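Local coordinates for protein hemolysin (Streptococcus suis, PDB 3HVN) that probably binds cholesterol in host cell membranes, changes shape and assembles into oligomeric pores that lyse the cell, at residues K82-N87 with K194-T199; E184-S189 with Q290-F295; Q229-V234 with G353-G358; S277-L282 with Y322-D327; T317-Y322 with T333-N338. The protein carries 1 engineered substitution. One frame throughout, in Å; residues are numbered along the deposited sequence.

Contact 1. Residues K82-N87 with K194-T199; sequences KNITNN and KTKFGT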
# COMPACT_ATOMS: atom_id res chain seq x y z
N LYS A 82 -2.27 0.67 14.93
CA LYS A 82 -1.02 0.03 14.55
C LYS A 82 0.14 1.02 14.52
O LYS A 82 -0.06 2.22 14.72
CB LYS A 82 -1.15 -0.66 13.19
CG LYS A 82 -1.89 -1.98 13.22
CD LYS A 82 -1.79 -2.69 11.88
CE LYS A 82 -2.32 -4.11 11.96
NZ LYS A 82 -2.18 -4.84 10.67
N ASN A 83 1.34 0.51 14.27
CA ASN A 83 2.53 1.35 14.19
C ASN A 83 3.39 1.01 12.98
O ASN A 83 3.66 -0.16 12.71
CB ASN A 83 3.36 1.22 15.47
CG ASN A 83 4.68 1.97 15.39
OD1 ASN A 83 4.70 3.18 15.13
ND2 ASN A 83 5.78 1.27 15.61
N ILE A 84 3.82 2.04 12.26
CA ILE A 84 4.70 1.84 11.11
C ILE A 84 6.08 2.44 11.38
O ILE A 84 6.21 3.55 11.91
CB ILE A 84 4.11 2.43 9.82
CG1 ILE A 84 4.93 1.98 8.61
CG2 ILE A 84 4.05 3.95 9.89
CD1 ILE A 84 4.41 2.50 7.28
N THR A 85 7.11 1.69 11.01
CA THR A 85 8.49 2.09 11.23
C THR A 85 9.28 2.01 9.92
O THR A 85 9.11 1.07 9.15
CB THR A 85 9.17 1.20 12.28
OG1 THR A 85 8.54 1.37 13.55
CG2 THR A 85 10.65 1.53 12.40
N ASN A 86 10.15 2.99 9.69
CA ASN A 86 10.98 2.98 8.49
C ASN A 86 12.39 3.51 8.75
O ASN A 86 12.58 4.68 9.07
CB ASN A 86 10.32 3.77 7.36
CG ASN A 86 10.92 3.45 6.00
OD1 ASN A 86 11.43 2.35 5.78
ND2 ASN A 86 10.87 4.42 5.09
N ASN A 87 13.37 2.62 8.61
CA ASN A 87 14.77 2.99 8.80
C ASN A 87 15.55 2.72 7.52
O ASN A 87 15.81 1.57 7.18
CB ASN A 87 15.37 2.18 9.96
CG ASN A 87 16.63 2.80 10.51
OD1 ASN A 87 17.28 3.61 9.85
ND2 ASN A 87 16.99 2.43 11.73
N LYS A 194 3.85 9.42 5.32
CA LYS A 194 5.04 10.23 5.51
C LYS A 194 6.20 9.37 6.01
O LYS A 194 7.37 9.73 5.84
CB LYS A 194 4.78 11.36 6.51
CG LYS A 194 3.93 12.49 5.97
CD LYS A 194 4.78 13.62 5.43
CE LYS A 194 5.52 14.32 6.55
NZ LYS A 194 6.12 15.61 6.11
N THR A 195 5.86 8.24 6.62
CA THR A 195 6.87 7.30 7.08
C THR A 195 7.22 6.32 5.97
O THR A 195 8.37 5.93 5.82
CB THR A 195 6.38 6.52 8.32
OG1 THR A 195 6.17 7.43 9.40
CG2 THR A 195 7.41 5.48 8.74
N LYS A 196 6.21 5.93 5.20
CA LYS A 196 6.40 4.98 4.11
C LYS A 196 7.17 5.59 2.94
O LYS A 196 7.82 4.87 2.18
CB LYS A 196 5.06 4.43 3.63
CG LYS A 196 5.17 3.35 2.56
CD LYS A 196 5.76 2.07 3.13
CE LYS A 196 5.77 0.96 2.08
NZ LYS A 196 6.24 -0.33 2.64
N PHE A 197 7.10 6.91 2.80
CA PHE A 197 7.75 7.59 1.68
C PHE A 197 8.64 8.76 2.10
O PHE A 197 9.61 9.08 1.42
CB PHE A 197 6.70 8.06 0.67
CG PHE A 197 5.82 6.96 0.16
CD1 PHE A 197 4.57 6.74 0.72
CD2 PHE A 197 6.24 6.14 -0.87
CE1 PHE A 197 3.76 5.72 0.25
CE2 PHE A 197 5.43 5.12 -1.34
CZ PHE A 197 4.19 4.91 -0.78
N GLY A 198 8.30 9.39 3.22
CA GLY A 198 9.08 10.50 3.72
C GLY A 198 8.27 11.77 3.87
O GLY A 198 7.04 11.73 3.95
N THR A 199 8.96 12.90 3.91
CA THR A 199 8.31 14.18 4.16
C THR A 199 8.03 14.97 2.88
O THR A 199 8.05 16.20 2.89
CB THR A 199 9.16 15.04 5.14
OG1 THR A 199 8.61 16.36 5.24
CG2 THR A 199 10.58 15.14 4.64
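Thr195 OG1 is the best-held polar atom, gripped twice: by a hydrogen bond with Ser191 O, one turn back in its own helix, and by a weak one with Ser378 OG. Its torsion explains this. OG1 lies beside the backbone N (chi1 -63°), which puts CG2 anti to that N and against segment 82-87. There CG2 meets Asn86 CB at 3.6 Å. Ile84 and Thr195 approach tip to tip, with Ile84 CG2 3.8 Å from Thr195 CB. The longer branch of Ile84 is extended, and its CD1 reaches Lys196 CB at 4.2 Å, crossing that side chain at about a right angle. One polar link spans the segments. CG of Asn86 is anti to its backbone N, and ND2 gives a weak, bent hydrogen bond to Thr195 O (3.0 Å, 133° at the hydrogen). Lys194, in the last turn, reaches past the helix end, its NZ 2.7 Å from Thr199 OG1 in a hydrogen bond. The backbone of segment 82-87 is hydrogen-bonded to strand 376-401, Ile84 with Ser380 and Lys82 with Tyr382. The arrangement is a short helix end packed on a long strand. It is consistent with the cholesterol-dependent cytolysin fold, in which the elongated strands of domain 2 lie against the helices of domain 3 that probably refold into membrane hairpins.

Contact 2. Residues E184-S189 with Q290-F295; sequences ETMAYS and QVQAAF
Strand 184-186 and helix 291-295 run in largely opposite directions, 145° apart, with their axes 10.1 Å from each other at the closest. The CA atoms of Met186 and Gln292 come nearest, 7.8 Å apart. Gln290 is at the N-cap position, and the strand meets the helix near this start, at Val291, Gln292 and Phe295. Met186 carries the apolar packing. Its chain is bent at chi2 and chi3, which curls CE toward the helix. CE lies 4.1 Å from Val291 CG1 and 4.3 Å from Phe295 CE2, near the plane of that ring and at its edge. This is a helix packed against the antiparallel sheet of the cytolysin core, where strand 179-186 pairs with strand 221-236. As in the family, helix 291-300 probably belongs to the second group of helices that unfold into a membrane hairpin. Gln292 slides past Met186 in the opposite direction, its OE1 3.3 Å from Met186 CG. Its NE2 comes 2.7 Å from Glu184 OE1, but the angle is poor and this is no hydrogen bond. The carboxylate and amide planes stand 82° apart. Glu184 reaches there from the crowded first torsion. Phe295 also packs on Leu282 and Thr284.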
# COMPACT_ATOMS: atom_id res chain seq x y z
N GLU A 184 4.55 -0.39 -2.49
CA GLU A 184 3.11 -0.28 -2.28
C GLU A 184 2.75 -0.14 -0.80
O GLU A 184 3.53 -0.53 0.07
CB GLU A 184 2.38 -1.50 -2.86
CG GLU A 184 2.75 -2.82 -2.20
CD GLU A 184 2.03 -3.04 -0.88
OE1 GLU A 184 0.99 -2.38 -0.65
OE2 GLU A 184 2.49 -3.87 -0.08
N THR A 185 1.58 0.42 -0.53
CA THR A 185 1.06 0.50 0.83
C THR A 185 -0.35 1.08 0.87
O THR A 185 -0.63 2.10 0.25
CB THR A 185 1.97 1.35 1.74
OG1 THR A 185 1.41 1.41 3.06
CG2 THR A 185 2.12 2.76 1.19
N MET A 186 -1.24 0.42 1.61
CA MET A 186 -2.61 0.91 1.77
C MET A 186 -2.60 2.22 2.55
O MET A 186 -1.85 2.37 3.52
CB MET A 186 -3.47 -0.13 2.49
CG MET A 186 -3.56 -1.47 1.77
SD MET A 186 -4.22 -1.32 0.10
CE MET A 186 -5.77 -0.49 0.42
N ALA A 187 -3.44 3.16 2.13
CA ALA A 187 -3.47 4.48 2.76
C ALA A 187 -4.38 4.51 3.99
O ALA A 187 -5.54 4.11 3.93
CB ALA A 187 -3.90 5.54 1.76
N TYR A 188 -3.84 4.99 5.11
CA TYR A 188 -4.61 5.11 6.34
C TYR A 188 -4.31 6.42 7.06
O TYR A 188 -5.20 7.01 7.68
CB TYR A 188 -4.32 3.93 7.28
CG TYR A 188 -4.75 2.59 6.73
CD1 TYR A 188 -3.82 1.73 6.16
CD2 TYR A 188 -6.07 2.19 6.78
CE1 TYR A 188 -4.21 0.50 5.66
CE2 TYR A 188 -6.47 0.96 6.29
CZ TYR A 188 -5.53 0.12 5.73
OH TYR A 188 -5.92 -1.10 5.23
N SER A 189 -3.07 6.88 6.97
CA SER A 189 -2.66 8.10 7.66
C SER A 189 -1.58 8.88 6.91
O SER A 189 -0.57 8.30 6.47
CB SER A 189 -2.19 7.79 9.08
OG SER A 189 -1.77 8.96 9.75
N GLN A 290 -9.26 -9.35 -1.05
CA GLN A 290 -8.46 -9.51 -2.27
C GLN A 290 -8.00 -8.17 -2.87
O GLN A 290 -7.40 -8.14 -3.95
CB GLN A 290 -9.22 -10.33 -3.32
CG GLN A 290 -9.90 -11.57 -2.76
CD GLN A 290 -10.45 -12.48 -3.84
OE1 GLN A 290 -11.66 -12.52 -4.08
NE2 GLN A 290 -9.56 -13.21 -4.51
N VAL A 291 -8.26 -7.08 -2.15
CA VAL A 291 -7.89 -5.75 -2.62
C VAL A 291 -6.38 -5.62 -2.86
O VAL A 291 -5.96 -5.27 -3.95
CB VAL A 291 -8.34 -4.65 -1.64
CG1 VAL A 291 -7.53 -3.39 -1.84
CG2 VAL A 291 -9.82 -4.37 -1.83
N GLN A 292 -5.59 -5.88 -1.82
CA GLN A 292 -4.14 -5.80 -1.92
C GLN A 292 -3.65 -6.49 -3.19
O GLN A 292 -3.06 -5.85 -4.08
CB GLN A 292 -3.49 -6.46 -0.70
CG GLN A 292 -2.04 -6.08 -0.47
CD GLN A 292 -1.89 -4.89 0.45
OE1 GLN A 292 -2.73 -4.64 1.31
NE2 GLN A 292 -0.80 -4.15 0.28
N ALA A 293 -3.90 -7.79 -3.27
CA ALA A 293 -3.52 -8.60 -4.42
C ALA A 293 -4.03 -7.98 -5.71
O ALA A 293 -3.28 -7.86 -6.69
CB ALA A 293 -4.05 -10.02 -4.27
N ALA A 294 -5.30 -7.58 -5.72
CA ALA A 294 -5.88 -6.94 -6.88
C ALA A 294 -5.02 -5.76 -7.35
O ALA A 294 -4.58 -5.73 -8.50
CB ALA A 294 -7.29 -6.47 -6.58
N PHE A 295 -4.79 -4.81 -6.46
CA PHE A 295 -3.99 -3.63 -6.77
C PHE A 295 -2.58 -4.01 -7.21
O PHE A 295 -2.14 -3.59 -8.28
CB PHE A 295 -3.91 -2.68 -5.57
CG PHE A 295 -5.18 -1.91 -5.32
CD1 PHE A 295 -6.05 -1.63 -6.36
CD2 PHE A 295 -5.48 -1.45 -4.05
CE1 PHE A 295 -7.21 -0.92 -6.13
CE2 PHE A 295 -6.64 -0.73 -3.82
CZ PHE A 295 -7.50 -0.47 -4.86

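Contact 3. Residues Q229-V234 with G353-G358; sequences QIYYTV and GKLNLG. Engineered in segment 353-358: Leu357 (natural residue Pro).
A classic beta bulge bends the chain here: Tyr231 and Tyr232 both face Tyr274, and the strand turns a corner at Tyr231. The two side chains spread from the corner onto the loop 353-358. Leu355 makes the apolar contact. Its CG is anti to the backbone N (chi1 -173°), and CD2 fits between the two tyrosines, 3.6 Å from Tyr231 CB and 3.5 Å from Tyr232 CD2. It meets the Tyr232 ring at the edge, near the plane. Tyr232 stands in the crowded first torsion (chi1 64°), with its OH 3.9 Å from Gly358 N, again near the ring plane. The Tyr231 ring lies between two carbonyl oxygens. Lys354 O is over the centre of one face, 3.8 Å from Tyr231 CE1, and Gln229 O is over the rim of the opposite face. Tyr231 OH points past Gly353, 4.2 Å from its CA, and is hydrogen-bonded to Ala350 O. Leu162 of helix 151-166 packs on both Tyr232 and Leu355. Leu357 is an engineered residue, proline in the natural protein, and its side chain starts away from the tyrosines. No hydrogen bond joins the two segments. The loop is therefore held on the bulge by apolar packing and ring contacts, while the buried Tyr231 hydroxyl is satisfied by Ala350, just before the loop.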
# COMPACT_ATOMS: atom_id res chain seq x y z
N GLN A 229 11.36 3.44 -11.58
CA GLN A 229 11.87 2.74 -12.75
C GLN A 229 13.27 3.26 -13.06
O GLN A 229 13.43 4.15 -13.90
CB GLN A 229 10.94 2.97 -13.94
CG GLN A 229 11.36 2.28 -15.22
CD GLN A 229 10.43 2.57 -16.38
OE1 GLN A 229 9.38 3.19 -16.20
NE2 GLN A 229 10.80 2.13 -17.57
N ILE A 230 14.27 2.72 -12.38
CA ILE A 230 15.63 3.23 -12.52
C ILE A 230 16.27 2.76 -13.82
O ILE A 230 16.31 1.57 -14.13
CB ILE A 230 16.52 2.87 -11.31
CG1 ILE A 230 17.32 4.09 -10.87
CG2 ILE A 230 17.45 1.72 -11.63
CD1 ILE A 230 16.47 5.29 -10.59
N TYR A 231 16.75 3.74 -14.59
CA TYR A 231 17.45 3.47 -15.84
C TYR A 231 18.94 3.27 -15.56
O TYR A 231 19.56 2.36 -16.10
CB TYR A 231 17.26 4.62 -16.83
CG TYR A 231 15.86 4.73 -17.38
CD1 TYR A 231 15.06 5.83 -17.08
CD2 TYR A 231 15.33 3.75 -18.20
CE1 TYR A 231 13.78 5.94 -17.58
CE2 TYR A 231 14.05 3.84 -18.71
CZ TYR A 231 13.28 4.94 -18.40
OH TYR A 231 12.00 5.05 -18.90
N TYR A 232 19.50 4.13 -14.72
CA TYR A 232 20.90 3.97 -14.31
C TYR A 232 21.15 4.47 -12.89
O TYR A 232 20.24 4.93 -12.21
CB TYR A 232 21.85 4.64 -15.31
CG TYR A 232 21.71 6.15 -15.42
CD1 TYR A 232 22.47 6.99 -14.63
CD2 TYR A 232 20.83 6.72 -16.33
CE1 TYR A 232 22.35 8.37 -14.73
CE2 TYR A 232 20.70 8.09 -16.44
CZ TYR A 232 21.47 8.91 -15.64
OH TYR A 232 21.35 10.28 -15.74
N THR A 233 22.40 4.36 -12.45
CA THR A 233 22.76 4.72 -11.08
C THR A 233 24.21 5.16 -11.00
O THR A 233 25.13 4.37 -11.22
CB THR A 233 22.55 3.53 -10.12
OG1 THR A 233 21.25 2.97 -10.31
CG2 THR A 233 22.70 3.99 -8.68
N VAL A 234 24.42 6.43 -10.69
CA VAL A 234 25.77 6.97 -10.55
C VAL A 234 26.32 6.72 -9.15
O VAL A 234 25.68 7.07 -8.15
CB VAL A 234 25.82 8.48 -10.85
CG1 VAL A 234 27.25 8.99 -10.76
CG2 VAL A 234 25.24 8.76 -12.23
N GLY A 353 9.98 6.23 -22.73
CA GLY A 353 10.92 7.26 -22.34
C GLY A 353 12.25 7.12 -23.04
O GLY A 353 12.33 6.59 -24.15
N LYS A 354 13.31 7.59 -22.39
CA LYS A 354 14.65 7.52 -22.97
C LYS A 354 15.72 7.32 -21.91
O LYS A 354 15.43 7.26 -20.71
CB LYS A 354 14.95 8.77 -23.79
CG LYS A 354 15.00 10.05 -22.97
CD LYS A 354 15.25 11.26 -23.85
CE LYS A 354 14.14 11.43 -24.89
NZ LYS A 354 14.38 12.60 -25.77
N LEU A 355 16.97 7.21 -22.35
CA LEU A 355 18.10 7.01 -21.45
C LEU A 355 19.09 8.17 -21.58
O LEU A 355 19.89 8.41 -20.68
CB LEU A 355 18.79 5.68 -21.75
CG LEU A 355 19.91 5.21 -20.81
CD1 LEU A 355 21.27 5.78 -21.22
CD2 LEU A 355 19.59 5.53 -19.36
N ASN A 356 19.01 8.88 -22.70
CA ASN A 356 19.90 10.01 -22.96
C ASN A 356 20.18 10.82 -21.71
O ASN A 356 21.33 10.99 -21.31
CB ASN A 356 19.31 10.91 -24.05
CG ASN A 356 19.17 10.20 -25.38
OD1 ASN A 356 19.71 9.11 -25.58
ND2 ASN A 356 18.44 10.82 -26.31
N LEU A 357 19.11 11.33 -21.08
CA LEU A 357 19.24 12.10 -19.85
C LEU A 357 18.00 11.94 -18.98
O LEU A 357 16.90 12.34 -19.37
CB LEU A 357 19.46 13.58 -20.17
CG LEU A 357 20.80 13.96 -20.81
CD1 LEU A 357 20.80 15.42 -21.24
CD2 LEU A 357 21.95 13.68 -19.85
N GLY A 358 18.18 11.35 -17.80
CA GLY A 358 17.08 11.14 -16.88
C GLY A 358 17.11 12.12 -15.72
O GLY A 358 17.96 13.01 -15.67

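Contact 4. Residues S277-L282 with Y322-D327; sequences SMFIKL and YIFGGD. With CFH (1,1,1,3,3,3-hexafluoropropan-2-ol), chain B.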
# COMPACT_ATOMS: atom_id res chain seq x y z
N SER A 277 10.32 8.22 -11.74
CA SER A 277 9.59 8.04 -10.49
C SER A 277 8.10 8.30 -10.69
O SER A 277 7.71 9.34 -11.21
CB SER A 277 10.14 8.94 -9.39
OG SER A 277 9.59 8.60 -8.13
N MET A 278 7.28 7.33 -10.28
CA MET A 278 5.84 7.43 -10.48
C MET A 278 5.07 7.09 -9.20
O MET A 278 4.93 5.91 -8.86
CB MET A 278 5.41 6.51 -11.62
CG MET A 278 3.93 6.60 -11.97
SD MET A 278 3.48 5.44 -13.28
CE MET A 278 4.73 5.83 -14.51
N PHE A 279 4.58 8.11 -8.51
CA PHE A 279 3.79 7.90 -7.31
C PHE A 279 2.31 7.82 -7.65
O PHE A 279 1.68 8.82 -7.97
CB PHE A 279 4.04 9.02 -6.29
CG PHE A 279 5.42 8.98 -5.69
CD1 PHE A 279 6.51 9.49 -6.38
CD2 PHE A 279 5.63 8.43 -4.44
CE1 PHE A 279 7.77 9.45 -5.83
CE2 PHE A 279 6.89 8.39 -3.88
CZ PHE A 279 7.97 8.90 -4.58
N ILE A 280 1.76 6.61 -7.59
CA ILE A 280 0.38 6.38 -8.02
C ILE A 280 -0.57 6.16 -6.86
O ILE A 280 -0.26 5.45 -5.90
CB ILE A 280 0.30 5.16 -8.97
CG1 ILE A 280 1.53 5.10 -9.87
CG2 ILE A 280 -0.98 5.21 -9.79
CD1 ILE A 280 1.55 3.91 -10.80
N LYS A 281 -1.75 6.78 -6.95
CA LYS A 281 -2.79 6.60 -5.94
C LYS A 281 -3.96 5.84 -6.55
O LYS A 281 -4.56 6.28 -7.53
CB LYS A 281 -3.26 7.96 -5.41
CG LYS A 281 -4.23 7.88 -4.24
CD LYS A 281 -5.66 7.63 -4.70
CE LYS A 281 -6.23 8.84 -5.44
NZ LYS A 281 -7.62 8.61 -5.88
N LEU A 282 -4.29 4.69 -5.96
CA LEU A 282 -5.37 3.85 -6.48
C LEU A 282 -6.53 3.77 -5.50
O LEU A 282 -6.39 3.23 -4.41
CB LEU A 282 -4.86 2.44 -6.78
CG LEU A 282 -3.95 2.24 -8.00
CD1 LEU A 282 -2.61 2.92 -7.80
CD2 LEU A 282 -3.77 0.76 -8.27
N TYR A 322 1.26 10.87 -9.83
CA TYR A 322 2.24 11.95 -9.94
C TYR A 322 3.54 11.35 -10.47
O TYR A 322 4.20 10.58 -9.78
CB TYR A 322 2.47 12.59 -8.58
CG TYR A 322 3.53 13.67 -8.56
CD1 TYR A 322 4.87 13.35 -8.43
CD2 TYR A 322 3.19 15.01 -8.68
CE1 TYR A 322 5.85 14.33 -8.41
CE2 TYR A 322 4.16 16.00 -8.67
CZ TYR A 322 5.48 15.65 -8.53
OH TYR A 322 6.45 16.63 -8.52
N ILE A 323 3.90 11.71 -11.70
CA ILE A 323 5.06 11.12 -12.35
C ILE A 323 6.13 12.15 -12.68
O ILE A 323 5.82 13.32 -12.94
CB ILE A 323 4.65 10.36 -13.65
CG1 ILE A 323 4.62 11.31 -14.85
CG2 ILE A 323 3.31 9.68 -13.47
CD1 ILE A 323 5.92 11.36 -15.63
N PHE A 324 7.38 11.72 -12.66
CA PHE A 324 8.48 12.57 -13.11
C PHE A 324 9.70 11.75 -13.53
O PHE A 324 10.05 10.76 -12.89
CB PHE A 324 8.86 13.62 -12.05
CG PHE A 324 9.38 13.03 -10.77
CD1 PHE A 324 8.52 12.71 -9.74
CD2 PHE A 324 10.74 12.82 -10.59
CE1 PHE A 324 9.00 12.18 -8.55
CE2 PHE A 324 11.22 12.29 -9.41
CZ PHE A 324 10.35 11.97 -8.39
N GLY A 325 10.33 12.18 -14.63
CA GLY A 325 11.46 11.47 -15.19
C GLY A 325 11.10 10.76 -16.48
O GLY A 325 9.94 10.41 -16.70
N GLY A 326 12.10 10.55 -17.33
CA GLY A 326 11.89 9.85 -18.59
C GLY A 326 11.30 10.73 -19.67
O GLY A 326 11.99 11.15 -20.59
N ASP A 327 10.00 11.00 -19.57
CA ASP A 327 9.30 11.81 -20.55
C ASP A 327 9.90 13.21 -20.64
O ASP A 327 9.94 13.82 -21.71
CB ASP A 327 7.80 11.89 -20.23
CG ASP A 327 7.52 12.57 -18.90
OD1 ASP A 327 8.39 12.51 -18.01
OD2 ASP A 327 6.43 13.15 -18.75
F7 CFH B . 0.35 11.27 -20.43
C1 CFH B . 1.44 10.57 -20.67
F5 CFH B . 1.30 9.35 -20.18
F6 CFH B . 1.63 10.50 -21.98
C2 CFH B . 2.64 11.26 -20.02
O4 CFH B . 2.29 11.67 -18.69
C3 CFH B . 3.83 10.30 -19.96
F10 CFH B . 4.00 9.72 -21.13
F8 CFH B . 3.60 9.37 -19.04
F9 CFH B . 4.91 10.97 -19.63
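Strands 277-282 and 322-324 are antiparallel neighbours, 174° apart in direction with axes 4.6 Å from each other. Two hydrogen-bonded pairs flank one non-hydrogen-bonded pair. Ser277 N to Phe324 O, Phe324 N to Ser277 O, Phe279 N to Tyr322 O and Tyr322 N to Phe279 O are each 2.8 Å. In the first pair the donors lie nearly along the C=O axes. In the second they sit above the carbonyl planes. Ser277, Phe279, Tyr322 and Phe324 share one face of the sheet. Phe324 takes the crowded first torsion (chi1 64°), which swings its ring across to the partner strand. Ser277 CB lies over that ring in a CH-pi contact, 3.6 Å from its centroid. Phe279 CE1 is 4.0 Å from Phe324 CE1, which lies at the edge of the Phe279 ring, near its plane. The Tyr322 ring presents its edge to this atom too. On the other face Met278 and Ile323 lie side by side, Met278 CG 3.5 Å from Ile323 CG2. Beyond the strand the chain turns through Gly325 and Gly326 to Asp327. Asp327 is in the pocket of the bound hexafluoropropanol, and its OD2 is 2.8 Å from F9 of that molecule. Ile323 CD1 is 4.1 Å from the same fluorine. Strand 276-284 lies between strands 221-236 and 318-324 in the sheet, bonded to the former through Met278 with Phe227. Helix 201-208 covers the aromatic face, with Ile204 on both Phe279 and Tyr322 and Phe201 on Phe279.

Contact 5. Residues T317-Y322 with T333-N338; sequences TSFSAY and TVVSGN
Four backbone bonds of 2.8 Å join the strands: Phe319 N to Gly337 O, Gly337 N to Phe319 O, Ala321 N to Val335 O and Val335 N to Ala321 O. They make a beta hairpin of strands 318-324 and 333-338 at one border of the central sheet. As in other cholesterol-dependent cytolysins, the second strand probably shields the edge of the first until it moves aside for oligomer formation. Val335 N lies in the plane of its acceptor carbonyl, while the other three donors are above theirs. Between the bonds, Val334 CA approaches Ala321 O at 3.3 Å in a CA-H...O contact. Phe319 takes a crowded first torsion (chi1 88°) and folds over the partner strand. Gly337 N lies over one face of its ring, toward the rim, where glycine puts no side chain. The ring tip meets Val335, with Phe319 CZ 4.2 Å from Val335 CG1. On the other face of the sheet Ser320 CB is 3.4 Å from Ser336 OG, and Ser320 OG is hydrogen-bonded to Leu208 O. Helix 339-350 packs on Phe319 through Leu342 and on Val335 through Ile345. At the far end, Tyr322 CD2 rests 3.7 Å from Val334 CG2.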
# COMPACT_ATOMS: atom_id res chain seq x y z
N THR A 317 -11.50 0.75 -10.27
CA THR A 317 -10.21 1.32 -9.89
C THR A 317 -9.98 2.70 -10.49
O THR A 317 -9.57 2.83 -11.65
CB THR A 317 -9.03 0.40 -10.28
OG1 THR A 317 -9.39 -0.37 -11.43
CG2 THR A 317 -8.67 -0.54 -9.14
N SER A 318 -10.24 3.73 -9.69
CA SER A 318 -9.99 5.10 -10.11
C SER A 318 -8.66 5.56 -9.52
O SER A 318 -8.45 5.49 -8.31
CB SER A 318 -11.13 6.03 -9.68
OG SER A 318 -11.57 5.72 -8.37
N PHE A 319 -7.76 6.04 -10.39
CA PHE A 319 -6.40 6.34 -9.96
C PHE A 319 -6.01 7.79 -10.19
O PHE A 319 -6.68 8.53 -10.91
CB PHE A 319 -5.41 5.43 -10.67
CG PHE A 319 -4.94 5.97 -11.99
CD1 PHE A 319 -3.69 6.57 -12.11
CD2 PHE A 319 -5.74 5.88 -13.12
CE1 PHE A 319 -3.26 7.07 -13.32
CE2 PHE A 319 -5.31 6.38 -14.33
CZ PHE A 319 -4.07 6.98 -14.44
N SER A 320 -4.92 8.19 -9.55
CA SER A 320 -4.32 9.51 -9.77
C SER A 320 -2.82 9.40 -9.53
O SER A 320 -2.38 9.06 -8.43
CB SER A 320 -4.94 10.55 -8.85
OG SER A 320 -4.63 10.28 -7.49
N ALA A 321 -2.03 9.69 -10.56
CA ALA A 321 -0.59 9.48 -10.50
C ALA A 321 0.23 10.75 -10.66
O ALA A 321 -0.07 11.61 -11.50
CB ALA A 321 -0.17 8.44 -11.53
N TYR A 322 1.26 10.87 -9.83
CA TYR A 322 2.24 11.95 -9.94
C TYR A 322 3.54 11.35 -10.47
O TYR A 322 4.20 10.58 -9.78
CB TYR A 322 2.47 12.59 -8.58
CG TYR A 322 3.53 13.67 -8.56
CD1 TYR A 322 4.87 13.35 -8.43
CD2 TYR A 322 3.19 15.01 -8.68
CE1 TYR A 322 5.85 14.33 -8.41
CE2 TYR A 322 4.16 16.00 -8.67
CZ TYR A 322 5.48 15.65 -8.53
OH TYR A 322 6.45 16.63 -8.52
N THR A 333 4.41 15.48 -14.03
CA THR A 333 3.09 15.35 -14.64
C THR A 333 2.10 14.63 -13.72
O THR A 333 2.41 13.57 -13.17
CB THR A 333 3.16 14.61 -15.99
OG1 THR A 333 3.98 15.34 -16.90
CG2 THR A 333 1.76 14.45 -16.58
N VAL A 334 0.92 15.22 -13.56
CA VAL A 334 -0.13 14.63 -12.75
C VAL A 334 -1.26 14.12 -13.63
O VAL A 334 -1.80 14.87 -14.45
CB VAL A 334 -0.71 15.64 -11.74
CG1 VAL A 334 -1.89 15.04 -11.00
CG2 VAL A 334 0.37 16.10 -10.77
N VAL A 335 -1.62 12.85 -13.47
CA VAL A 335 -2.68 12.26 -14.29
C VAL A 335 -3.69 11.47 -13.47
O VAL A 335 -3.37 10.42 -12.92
CB VAL A 335 -2.11 11.34 -15.38
CG1 VAL A 335 -3.24 10.73 -16.20
CG2 VAL A 335 -1.15 12.11 -16.28
N SER A 336 -4.91 11.98 -13.40
CA SER A 336 -6.00 11.26 -12.75
C SER A 336 -6.85 10.57 -13.81
O SER A 336 -6.99 11.07 -14.92
CB SER A 336 -6.87 12.22 -11.94
OG SER A 336 -6.10 12.90 -10.96
N GLY A 337 -7.40 9.41 -13.47
CA GLY A 337 -8.22 8.67 -14.42
C GLY A 337 -8.61 7.28 -13.98
O GLY A 337 -8.82 7.02 -12.79
N ASN A 338 -8.71 6.37 -14.95
CA ASN A 338 -9.23 5.03 -14.71
C ASN A 338 -8.16 3.95 -14.81
O ASN A 338 -7.08 4.16 -15.38
CB ASN A 338 -10.37 4.74 -15.69
CG ASN A 338 -11.28 3.63 -15.21
OD1 ASN A 338 -11.15 3.14 -14.09
ND2 ASN A 338 -12.22 3.23 -16.06

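Contacts 4 and 5 are the closest pair, with centres 9 Å apart. They share Tyr322, and Ile323 O to Thr333 N (2.8 Å, a probable hydrogen bond) continues the ladder. Contact 2 meets both: Phe295 CE1 lies 3.4 Å from Thr317 CG2, and Phe295 CD1 is 3.8 Å from Leu282 CD2. Contact 1 touches contact 2 through Lys196 CG and Thr185 CG2 (3.4 Å). It also meets contact 4 through Phe197 CD2 and Phe279 CE2 (3.8 Å). Contact 3 touches contact 4 alone, at Lys354 CG and Gly326 O (4.0 Å). The hexafluoropropanol pocket takes Asp327 from contact 4, Thr333 from contact 5, and Ile345. The nearest atoms of Gly353 (contact 3) and the ligand are about 7 Å apart.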